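Glutathione S-transferase 5 (Caenorhabditis elegans, PDB 1ZL9) conjugates reduced glutathione to a wide range of hydrophobic electrophiles, foreign and endogenous, and may take part in detoxifying reactive oxygen species during bacterial infection. Local coordinates at residues 125-128 with 129-133; 181-184 with 185-189. All coordinates share one frame; numbering follows the deposited sequence.

Interaction 1: 125-128 with 129-133; sequences DIFL and PAFEK
Phe127 and Phe131, one helical turn apart, both carry CG anti to the backbone N (chi1 169° and 171°), and this shared setting turns the two rings the same way off helix 119-145. CB of Phe131 sits over one face of the Phe127 ring, off-centre above it, in a CH-pi contact 4.1 Å from the centroid; its closest ring atom is Phe127 CZ at 3.8 Å. The ring planes differ by 26° but are displaced until there is little overlap. Leu128 CD2 approaches the Phe131 ring obliquely. The two rings lie on the buried side of helix 119-145, in the all-helical C-terminal domain of the GST fold: Tyr100 of helix 84-112 and Leu169 of helix 157-171 touch both phenylalanines, and Phe176 meets Phe131 edge-to-face. Having no N-H to give, Pro129 kinks the helix, and residues 125-127 before it form a wider pi-type turn. Pro129 CD lies 3.5 Å from Leu128 CB across the peptide bond, closer than usual carbon contact. Beside it the bond from Ala130 N to Ile126 O is weak, at 3.4 Å. Regular helix resumes with Phe131 N to Phe127 O (3.0 Å) and Glu132 N to Leu128 O (2.9 Å).

Interaction 2: 181-184 with 185-189; sequences ELKA and HAEKI
Lys183 and Glu187 form the charged contact of this helix, a salt bridge between residues i and i+4. Lys183 NZ lies 3.6 Å from Glu187 OE1, a loose pairing, and the same oxygen comes nearer to Lys183 CE, at 3.2 Å. The two side chains run at a slant to each other: Lys183 is extended as far as CE and bends at its last torsion (chi4 94°), while Glu187, with CG anti to its carbonyl carbon and beside its backbone N (chi1 -65°), reaches back toward the preceding turn. The aliphatic part of the lysine therefore runs past the carboxylate, with Lys183 CG also near OE1, and Glu187 CG lies 3.2 Å from Lys183 O.

Backbone hydrogen bonds join the segments in four consecutive i to i+4 steps. His185 N to Glu181 O and Ala186 N to Leu182 O both measure 2.9 Å; Glu187 N to Lys183 O is longer at 3.1 Å, and Lys188 N to Ala184 O returns to 2.9 Å. The imidazole nitrogens of His185 make weak hydrogen bonds to backbone carbonyls, NE2 to Asp159 O and ND1 to Gly148 O, which would help fix the ring's orientation.

Apolar contact falls on the buried side. Leu182 CD1 comes within 4.2 Å of His185 CB and meets the imidazole obliquely, while Ile189 CG1 lies over one face of that ring, away from its centre. Leu182 packs on Tyr135, Leu138 and Val139 of helix 119-145; Ala186 and Ile189 face helix 157-171.

With its charged pair on an exposed side and Leu182, His185, Ala186 and Ile189 turned inward, helix 180-191 is a regular amphipathic alpha-helix packed against its neighbours in the helical C-terminal domain of a sigma-class GST.

Both interactions are single-helix contacts of the C-terminal domain, but on different elements: interaction 1 on helix 119-145, interaction 2 on helix 180-191. Their centres are 20 Å apart and their nearest atoms about 7 Å, without touching. Each is part core, part surface. In interaction 1 the principal side-chain contact is buried and aromatic, and a proline disturbs the helical bonding; in interaction 2 the bonding is unbroken, the salt bridge is exposed, and the buried side holds aliphatic groups and a histidine. The two interactions share neighbours: Tyr135 touches both Phe131 and Leu182, and both interactions pack on helix 157-171.

Interaction 1: 125-128 with 129-133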
loop_
_atom_site.group_PDB
_atom_site.type_symbol
_atom_site.label_atom_id
_atom_site.label_comp_id
_atom_site.label_asym_id
_atom_site.label_seq_id
_atom_site.Cartn_x
_atom_site.Cartn_y
_atom_site.Cartn_z
ATOM N N ASP A 125 -6.172 -22.176 11.199
ATOM C CA ASP A 125 -4.743 -21.993 11.329
ATOM C C ASP A 125 -4.243 -20.676 10.744
ATOM O O ASP A 125 -3.220 -20.158 11.162
ATOM C CB ASP A 125 -4.032 -23.130 10.583
ATOM C CG ASP A 125 -4.152 -24.481 11.305
ATOM O OD1 ASP A 125 -4.714 -24.537 12.426
ATOM O OD2 ASP A 125 -3.683 -25.498 10.807
ATOM N N ILE A 126 -4.893 -20.180 9.702
ATOM C CA ILE A 126 -4.386 -18.967 9.037
ATOM C C ILE A 126 -5.344 -17.769 9.160
ATOM O O ILE A 126 -4.962 -16.657 9.534
ATOM C CB ILE A 126 -4.123 -19.267 7.505
ATOM C CG1 ILE A 126 -2.972 -20.276 7.282
ATOM C CG2 ILE A 126 -3.804 -17.994 6.758
ATOM C CD1 ILE A 126 -1.686 -19.986 7.969
ATOM N N PHE A 127 -6.594 -17.984 8.794
ATOM C CA PHE A 127 -7.496 -16.855 8.694
ATOM C C PHE A 127 -7.827 -16.295 10.088
ATOM O O PHE A 127 -7.666 -15.134 10.315
ATOM C CB PHE A 127 -8.772 -17.220 7.933
ATOM C CG PHE A 127 -9.815 -16.155 8.046
ATOM C CD1 PHE A 127 -9.644 -14.914 7.367
ATOM C CD2 PHE A 127 -10.916 -16.317 8.857
ATOM C CE1 PHE A 127 -10.630 -13.916 7.473
ATOM C CE2 PHE A 127 -11.898 -15.260 8.980
ATOM C CZ PHE A 127 -11.717 -14.088 8.319
ATOM N N LEU A 128 -8.258 -17.130 11.024
ATOM C CA LEU A 128 -8.796 -16.588 12.265
ATOM C C LEU A 128 -7.776 -15.827 13.082
ATOM O O LEU A 128 -8.109 -14.752 13.628
ATOM C CB LEU A 128 -9.526 -17.663 13.111
ATOM C CG LEU A 128 -10.886 -18.003 12.492
ATOM C CD1 LEU A 128 -11.493 -19.252 13.156
ATOM C CD2 LEU A 128 -11.875 -16.866 12.628
ATOM N N PRO A 129 -6.545 -16.299 13.180
ATOM C CA PRO A 129 -5.517 -15.485 13.818
ATOM C C PRO A 129 -5.301 -14.118 13.115
ATOM O O PRO A 129 -5.161 -13.075 13.749
ATOM C CB PRO A 129 -4.269 -16.354 13.701
ATOM C CG PRO A 129 -4.794 -17.803 13.697
ATOM C CD PRO A 129 -6.047 -17.649 12.858
ATOM N N ALA A 130 -5.318 -14.101 11.787
ATOM C CA ALA A 130 -5.157 -12.826 11.081
ATOM C C ALA A 130 -6.296 -11.812 11.357
ATOM O O ALA A 130 -6.072 -10.585 11.565
ATOM C CB ALA A 130 -5.041 -13.086 9.604
ATOM N N PHE A 131 -7.488 -12.346 11.263
ATOM C CA PHE A 131 -8.730 -11.647 11.453
ATOM C C PHE A 131 -8.782 -11.083 12.851
ATOM O O PHE A 131 -9.121 -9.955 13.022
ATOM C CB PHE A 131 -9.915 -12.605 11.258
ATOM C CG PHE A 131 -11.229 -12.028 11.644
ATOM C CD1 PHE A 131 -11.861 -11.097 10.818
ATOM C CD2 PHE A 131 -11.865 -12.460 12.811
ATOM C CE1 PHE A 131 -13.083 -10.568 11.184
ATOM C CE2 PHE A 131 -13.067 -11.957 13.203
ATOM C CZ PHE A 131 -13.696 -10.970 12.354
ATOM N N GLU A 132 -8.448 -11.891 13.839
ATOM C CA GLU A 132 -8.545 -11.446 15.242
ATOM C C GLU A 132 -7.492 -10.369 15.556
ATOM O O GLU A 132 -7.766 -9.386 16.261
ATOM C CB GLU A 132 -8.432 -12.658 16.169
ATOM C CG GLU A 132 -9.720 -13.477 16.028
ATOM C CD GLU A 132 -9.881 -14.670 16.962
ATOM O OE1 GLU A 132 -8.977 -14.923 17.775
ATOM O OE2 GLU A 132 -10.948 -15.344 16.848
ATOM N N LYS A 133 -6.321 -10.485 14.978
ATOM C CA LYS A 133 -5.312 -9.451 15.171
ATOM C C LYS A 133 -5.765 -8.119 14.551
ATOM O O LYS A 133 -5.725 -7.078 15.184
ATOM C CB LYS A 133 -4.016 -9.923 14.557
ATOM C CG LYS A 133 -2.913 -8.907 14.438
ATOM C CD LYS A 133 -1.568 -9.586 14.046
ATOM C CE LYS A 133 -0.777 -8.859 12.961
ATOM N NZ LYS A 133 -0.165 -9.880 11.880
#

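Interaction 2: 181-184 with 185-189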
loop_
_atom_site.group_PDB
_atom_site.type_symbol
_atom_site.label_atom_id
_atom_site.label_comp_id
_atom_site.label_asym_id
_atom_site.label_seq_id
_atom_site.Cartn_x
_atom_site.Cartn_y
_atom_site.Cartn_z
ATOM N N GLU A 181 -18.431 -4.271 17.833
ATOM C CA GLU A 181 -18.178 -2.953 17.359
ATOM C C GLU A 181 -18.115 -2.884 15.820
ATOM O O GLU A 181 -18.547 -1.889 15.242
ATOM C CB GLU A 181 -16.852 -2.437 17.946
ATOM C CG GLU A 181 -16.822 -2.416 19.508
ATOM C CD GLU A 181 -16.211 -3.703 20.112
ATOM O OE1 GLU A 181 -16.138 -4.754 19.437
ATOM O OE2 GLU A 181 -15.788 -3.668 21.280
ATOM N N LEU A 182 -17.541 -3.904 15.186
ATOM C CA LEU A 182 -17.344 -3.892 13.721
ATOM C C LEU A 182 -18.584 -4.346 12.989
ATOM O O LEU A 182 -18.821 -3.927 11.847
ATOM C CB LEU A 182 -16.122 -4.718 13.296
ATOM C CG LEU A 182 -14.810 -3.990 13.318
ATOM C CD1 LEU A 182 -14.881 -2.755 12.383
ATOM C CD2 LEU A 182 -14.360 -3.596 14.750
ATOM N N LYS A 183 -19.437 -5.132 13.661
ATOM C CA LYS A 183 -20.752 -5.398 13.137
ATOM C C LYS A 183 -21.605 -4.154 13.193
ATOM O O LYS A 183 -22.312 -3.914 12.243
ATOM C CB LYS A 183 -21.427 -6.566 13.867
ATOM C CG LYS A 183 -22.892 -6.742 13.527
ATOM C CD LYS A 183 -23.497 -7.891 14.297
ATOM C CE LYS A 183 -25.058 -7.989 14.090
ATOM N NZ LYS A 183 -25.285 -8.964 12.976
ATOM N N ALA A 184 -21.553 -3.373 14.295
ATOM C CA ALA A 184 -22.245 -2.100 14.341
ATOM C C ALA A 184 -21.699 -1.141 13.264
ATOM O O ALA A 184 -22.484 -0.438 12.582
ATOM C CB ALA A 184 -22.174 -1.450 15.711
ATOM N N HIS A 185 -20.381 -1.092 13.109
ATOM C CA HIS A 185 -19.783 -0.212 12.072
ATOM C C HIS A 185 -20.272 -0.562 10.696
ATOM O O HIS A 185 -20.693 0.352 9.949
ATOM C CB HIS A 185 -18.282 -0.231 12.161
ATOM C CG HIS A 185 -17.566 0.342 10.980
ATOM N ND1 HIS A 185 -17.072 1.627 10.951
ATOM C CD2 HIS A 185 -17.188 -0.237 9.818
ATOM C CE1 HIS A 185 -16.470 1.833 9.784
ATOM N NE2 HIS A 185 -16.525 0.713 9.083
ATOM N N ALA A 186 -20.325 -1.859 10.378
ATOM C CA ALA A 186 -20.796 -2.307 9.067
ATOM C C ALA A 186 -22.248 -1.889 8.833
ATOM O O ALA A 186 -22.594 -1.414 7.771
ATOM C CB ALA A 186 -20.696 -3.802 8.914
ATOM N N GLU A 187 -23.083 -2.109 9.832
ATOM C CA GLU A 187 -24.487 -1.724 9.732
ATOM C C GLU A 187 -24.656 -0.241 9.532
ATOM O O GLU A 187 -25.521 0.168 8.729
ATOM C CB GLU A 187 -25.282 -2.197 10.966
ATOM C CG GLU A 187 -25.286 -3.720 10.996
ATOM C CD GLU A 187 -25.738 -4.300 12.356
ATOM O OE1 GLU A 187 -26.059 -5.509 12.393
ATOM O OE2 GLU A 187 -25.754 -3.565 13.369
ATOM N N LYS A 188 -23.898 0.588 10.282
ATOM C CA LYS A 188 -23.948 2.043 10.133
ATOM C C LYS A 188 -23.520 2.532 8.694
ATOM O O LYS A 188 -24.169 3.385 8.060
ATOM C CB LYS A 188 -22.989 2.689 11.170
ATOM C CG LYS A 188 -22.809 4.218 11.088
ATOM C CD LYS A 188 -21.740 4.712 12.094
ATOM C CE LYS A 188 -21.530 6.184 12.031
ATOM N NZ LYS A 188 -22.813 6.966 12.104
ATOM N N ILE A 189 -22.380 2.047 8.215
ATOM C CA ILE A 189 -21.837 2.539 6.954
ATOM C C ILE A 189 -22.748 2.040 5.795
ATOM O O ILE A 189 -23.062 2.774 4.865
ATOM C CB ILE A 189 -20.391 2.029 6.767
ATOM C CG1 ILE A 189 -19.447 2.544 7.835
ATOM C CG2 ILE A 189 -19.877 2.433 5.361
ATOM C CD1 ILE A 189 -19.403 4.032 8.038
#